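Local coordinates for 2-keto-3-deoxygluconate kinase (Thermotoga maritima, PDB 2AFB), which probably phosphorylates 2-keto-3-deoxygluconate at the expense of ATP, as a kinase of the pfkB carbohydrate kinase family, at residues Trp184-Glu187 against Glu188-Val192; Met304-Asp307 against Ser308-Ala312. One frame throughout, in Å; residues are numbered along the deposited sequence.

In the fold
Both interactions are local contacts at the N-terminal ends of helices: residues 184-192 open helix 186-196, and residues 304-312 lead into helix 308-322. They lie far apart, about 24 Å between nearest atoms, with no shared element. Interaction 1 is partly buried: an indole ring lies over the first turn of a helix that joins two parallel strands of the large sheet, while polar capping bonds occupy its exposed flank. Interaction 2 is a surface contact between two consecutive helices, where the aromatic ring carries a lysine chain, ammonium group and methylenes over its face, in place of the alanine and valine carbons met by the indole. A threonine with a glutamate caps the first helix, an aspartate the second.

Interaction 1: Trp184-Glu187 against Glu188-Val192; sequences WTKE and EAQKV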
loop_
_atom_site.group_PDB
_atom_site.type_symbol
_atom_site.label_atom_id
_atom_site.label_comp_id
_atom_site.label_asym_id
_atom_site.label_seq_id
_atom_site.Cartn_x
_atom_site.Cartn_y
_atom_site.Cartn_z
ATOM N N TRP A 184 6.683 37.316 -1.570
ATOM C CA TRP A 184 6.945 38.746 -1.687
ATOM C C TRP A 184 8.151 39.175 -0.861
ATOM O O TRP A 184 8.611 38.423 -0.001
ATOM C CB TRP A 184 5.713 39.588 -1.329
ATOM C CG TRP A 184 4.989 39.312 -0.050
ATOM C CD1 TRP A 184 5.328 38.429 0.959
ATOM C CD2 TRP A 184 3.807 39.963 0.381
ATOM N NE1 TRP A 184 4.413 38.502 1.981
ATOM C CE2 TRP A 184 3.461 39.428 1.649
ATOM C CE3 TRP A 184 2.994 40.958 -0.178
ATOM C CZ2 TRP A 184 2.332 39.848 2.359
ATOM C CZ3 TRP A 184 1.860 41.382 0.543
ATOM C CH2 TRP A 184 1.548 40.827 1.795
ATOM N N THR A 185 8.649 40.378 -1.142
ATOM C CA THR A 185 9.744 40.957 -0.388
ATOM C C THR A 185 9.197 41.566 0.879
ATOM O O THR A 185 7.999 41.838 0.986
ATOM C CB THR A 185 10.522 42.018 -1.192
ATOM O OG1 THR A 185 9.710 43.175 -1.429
ATOM C CG2 THR A 185 11.010 41.433 -2.516
ATOM N N LYS A 186 10.081 41.757 1.848
ATOM C CA LYS A 186 9.690 42.306 3.130
ATOM C C LYS A 186 9.195 43.721 2.921
ATOM O O LYS A 186 8.340 44.191 3.640
ATOM C CB LYS A 186 10.866 42.296 4.100
ATOM C CG LYS A 186 11.908 43.396 3.861
ATOM C CD LYS A 186 13.012 43.361 4.910
ATOM C CE LYS A 186 14.212 44.215 4.496
ATOM N NZ LYS A 186 14.716 45.005 5.640
ATOM N N GLU A 187 9.732 44.402 1.921
ATOM C CA GLU A 187 9.230 45.734 1.568
ATOM C C GLU A 187 7.775 45.737 1.076
ATOM O O GLU A 187 7.026 46.599 1.486
ATOM C CB GLU A 187 10.139 46.404 0.539
ATOM C CG GLU A 187 11.535 46.765 1.066
ATOM C CD GLU A 187 12.589 45.627 0.959
ATOM O OE1 GLU A 187 12.291 44.445 0.564
ATOM O OE2 GLU A 187 13.749 45.950 1.291
ATOM N N GLU A 188 7.385 44.780 0.224
ATOM C CA GLU A 188 5.999 44.705 -0.302
ATOM C C GLU A 188 5.060 44.250 0.802
ATOM O O GLU A 188 3.958 44.760 0.927
ATOM C CB GLU A 188 5.811 43.729 -1.490
ATOM C CG GLU A 188 6.838 43.725 -2.627
ATOM C CD GLU A 188 6.746 42.462 -3.544
ATOM O OE1 GLU A 188 5.590 42.052 -3.844
ATOM O OE2 GLU A 188 7.800 41.904 -3.977
ATOM N N ALA A 189 5.503 43.269 1.578
ATOM C CA ALA A 189 4.740 42.769 2.721
ATOM C C ALA A 189 4.426 43.886 3.706
ATOM O O ALA A 189 3.285 44.022 4.129
ATOM C CB ALA A 189 5.497 41.657 3.400
ATOM N N GLN A 190 5.420 44.718 4.017
ATOM C CA GLN A 190 5.228 45.865 4.898
ATOM C C GLN A 190 4.308 46.877 4.281
ATOM O O GLN A 190 3.515 47.477 4.973
ATOM C CB GLN A 190 6.555 46.559 5.253
ATOM C CG GLN A 190 7.409 45.792 6.242
ATOM C CD GLN A 190 8.875 46.172 6.224
ATOM O OE1 GLN A 190 9.233 47.346 6.287
ATOM N NE2 GLN A 190 9.735 45.174 6.162
ATOM N N LYS A 191 4.421 47.092 2.978
ATOM C CA LYS A 191 3.574 48.099 2.330
ATOM C C LYS A 191 2.089 47.692 2.441
ATOM O O LYS A 191 1.242 48.533 2.657
ATOM C CB LYS A 191 3.982 48.346 0.857
ATOM C CG LYS A 191 4.706 49.708 0.576
ATOM C CD LYS A 191 6.259 49.695 0.810
ATOM C CE LYS A 191 6.679 49.850 2.303
ATOM N NZ LYS A 191 7.863 48.997 2.684
ATOM N N VAL A 192 1.807 46.399 2.322
ATOM C CA VAL A 192 0.445 45.856 2.328
ATOM C C VAL A 192 -0.101 45.509 3.724
ATOM O O VAL A 192 -1.273 45.751 4.042
ATOM C CB VAL A 192 0.372 44.549 1.438
ATOM C CG1 VAL A 192 -0.992 43.873 1.554
ATOM C CG2 VAL A 192 0.677 44.899 -0.041
#
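With CG of Trp184 set between its backbone N and carbonyl carbon (chi1 50°), the indole folds over the first helical turn, while OG1 of Thr185, in the equivalent position (chi1 68°), faces the backbone N-H of Glu188. Ala189 lies over one face of the indole: its CA stands 3.5 Å from the centroid of the six-membered ring, almost exactly on the normal, a CH-pi contact, and its CB comes as close to Trp184 CE2. One turn on, Val192 CB approaches Trp184 CZ3 at 3.6 Å, with CG1 at the ring edge. Pro149 and Pro150 also pack on the indole. On the exposed flank, Glu188 N donates to Thr185 OG1 at 3.3 Å, and the Glu188 carboxylate turns back, its OE2 weakly bonded to Thr185 N at 3.3 Å. Further along, Glu187 O is gripped twice, by Lys191 N and by Lys191 NZ at 2.8 Å, the bent lysine chain bringing its ammonium group onto a lone pair in the carbonyl plane. The reciprocal Thr185-Glu188 pair is a capping box, and it starts the helix of the beta-alpha-beta unit formed by strand 172-176, helix 186-196 and strand 202-205.

Interaction 2: Met304-Asp307 against Ser308-Ala312; sequences MGFD and SQKKA
Asp307, Phe306 and Lys310 carry most of this contact, in which a short turn runs directly into a new helix. Asp307 is the N-cap: its CG sits between the backbone N and the carbonyl carbon (chi1 69°), which swings OD1 over the first turn to accept from Lys310 N at 2.9 Å, the N-H pointing nearly straight at it. The carbonyl O of the same residue takes the first main-chain bond of the helix, from Lys311 N at 2.8 Å. Close to the helix N-terminus, the Asp307 carboxylate is likely to be favoured in its charged form.

Phe306 turns its side chain toward the same turn, and Lys310 runs over one face of the ring. The lysine leaves with CG anti to its backbone N (chi1 169°) and bends at its last two torsions, so that CD lies 4.0 Å from the Phe306 ring centroid and NZ curls in to 3.4 Å from that centroid, a cation-pi contact joined to a CH-pi one. Lys310 NZ is displaced toward the ring rim, 3.2 Å from Phe306 CZ. Beside it, Lys311 CG packs on Phe306 CB at 3.7 Å. Replacing Phe306 with an alanine would probably leave the Lys310 ammonium without its aromatic partner and its chain freer to turn.

Phe306 also meets Phe314 of the new helix edge-to-face. Gly305, with positive phi, ends helix 290-304 in a Schellman motif; Lys311 NZ hydrogen-bonds back to Ser302 OG in that helix and forms a salt bridge with Glu270 at the end of strand 261-270, whose carboxylate is also hydrogen-bonded to Ser308 OG, while Gln309 NE2 bonds to Phe276 O in strand 273-283.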
loop_
_atom_site.group_PDB
_atom_site.type_symbol
_atom_site.label_atom_id
_atom_site.label_comp_id
_atom_site.label_asym_id
_atom_site.label_seq_id
_atom_site.Cartn_x
_atom_site.Cartn_y
_atom_site.Cartn_z
HETATM N N MSE A 304 -13.426 31.280 24.418
HETATM C CA MSE A 304 -13.939 30.643 25.648
HETATM C C MSE A 304 -13.679 31.467 26.894
HETATM O O MSE A 304 -14.173 31.124 27.968
HETATM C CB MSE A 304 -13.300 29.249 25.840
HETATM C CG MSE A 304 -13.685 28.179 24.830
HETATM SE SE MSE A 304 -15.619 27.963 24.594
HETATM C CE MSE A 304 -15.723 28.705 22.912
ATOM N N GLY A 305 -12.871 32.515 26.804
ATOM C CA GLY A 305 -12.560 33.289 28.026
ATOM C C GLY A 305 -11.576 32.570 28.923
ATOM O O GLY A 305 -11.696 32.629 30.174
ATOM N N PHE A 306 -10.604 31.860 28.310
ATOM C CA PHE A 306 -9.556 31.159 29.084
ATOM C C PHE A 306 -8.740 32.246 29.724
ATOM O O PHE A 306 -8.603 33.303 29.122
ATOM C CB PHE A 306 -8.586 30.334 28.213
ATOM C CG PHE A 306 -9.126 29.012 27.725
ATOM C CD1 PHE A 306 -10.352 28.517 28.137
ATOM C CD2 PHE A 306 -8.373 28.262 26.816
ATOM C CE1 PHE A 306 -10.818 27.262 27.638
ATOM C CE2 PHE A 306 -8.829 27.037 26.316
ATOM C CZ PHE A 306 -10.033 26.518 26.720
ATOM N N ASP A 307 -8.205 32.023 30.923
ATOM C CA ASP A 307 -7.217 32.972 31.419
ATOM C C ASP A 307 -5.963 32.914 30.546
ATOM O O ASP A 307 -5.769 31.979 29.768
ATOM C CB ASP A 307 -6.940 32.868 32.942
ATOM C CG ASP A 307 -6.220 31.608 33.357
ATOM O OD1 ASP A 307 -5.139 31.298 32.832
ATOM O OD2 ASP A 307 -6.716 30.940 34.280
ATOM N N SER A 308 -5.127 33.931 30.675
ATOM C CA SER A 308 -3.999 34.119 29.781
ATOM C C SER A 308 -2.983 33.003 29.858
ATOM O O SER A 308 -2.497 32.549 28.828
ATOM C CB SER A 308 -3.316 35.445 30.080
ATOM O OG SER A 308 -4.199 36.512 29.829
ATOM N N GLN A 309 -2.694 32.534 31.066
ATOM C CA GLN A 309 -1.774 31.412 31.209
ATOM C C GLN A 309 -2.370 30.159 30.563
ATOM O O GLN A 309 -1.682 29.448 29.804
ATOM C CB GLN A 309 -1.371 31.162 32.675
ATOM C CG GLN A 309 -0.148 30.256 32.837
ATOM C CD GLN A 309 1.135 30.804 32.135
ATOM O OE1 GLN A 309 1.474 31.971 32.279
ATOM N NE2 GLN A 309 1.824 29.940 31.377
ATOM N N LYS A 310 -3.654 29.916 30.800
ATOM C CA LYS A 310 -4.288 28.742 30.229
ATOM C C LYS A 310 -4.354 28.830 28.733
ATOM O O LYS A 310 -4.228 27.821 28.043
ATOM C CB LYS A 310 -5.677 28.460 30.840
ATOM C CG LYS A 310 -6.443 27.396 30.062
ATOM C CD LYS A 310 -7.766 27.052 30.665
ATOM C CE LYS A 310 -8.106 25.545 30.516
ATOM N NZ LYS A 310 -8.784 25.213 29.310
ATOM N N LYS A 311 -4.529 30.025 28.192
ATOM C CA LYS A 311 -4.464 30.181 26.746
ATOM C C LYS A 311 -3.126 29.709 26.180
ATOM O O LYS A 311 -3.075 29.149 25.094
ATOM C CB LYS A 311 -4.601 31.643 26.316
ATOM C CG LYS A 311 -5.983 32.141 26.241
ATOM C CD LYS A 311 -6.027 33.563 25.684
ATOM C CE LYS A 311 -7.264 34.280 26.205
ATOM N NZ LYS A 311 -7.649 35.359 25.290
ATOM N N ALA A 312 -2.046 30.020 26.886
ATOM C CA ALA A 312 -0.720 29.649 26.427
ATOM C C ALA A 312 -0.525 28.153 26.542
ATOM O O ALA A 312 -0.036 27.544 25.603
ATOM C CB ALA A 312 0.378 30.380 27.199
#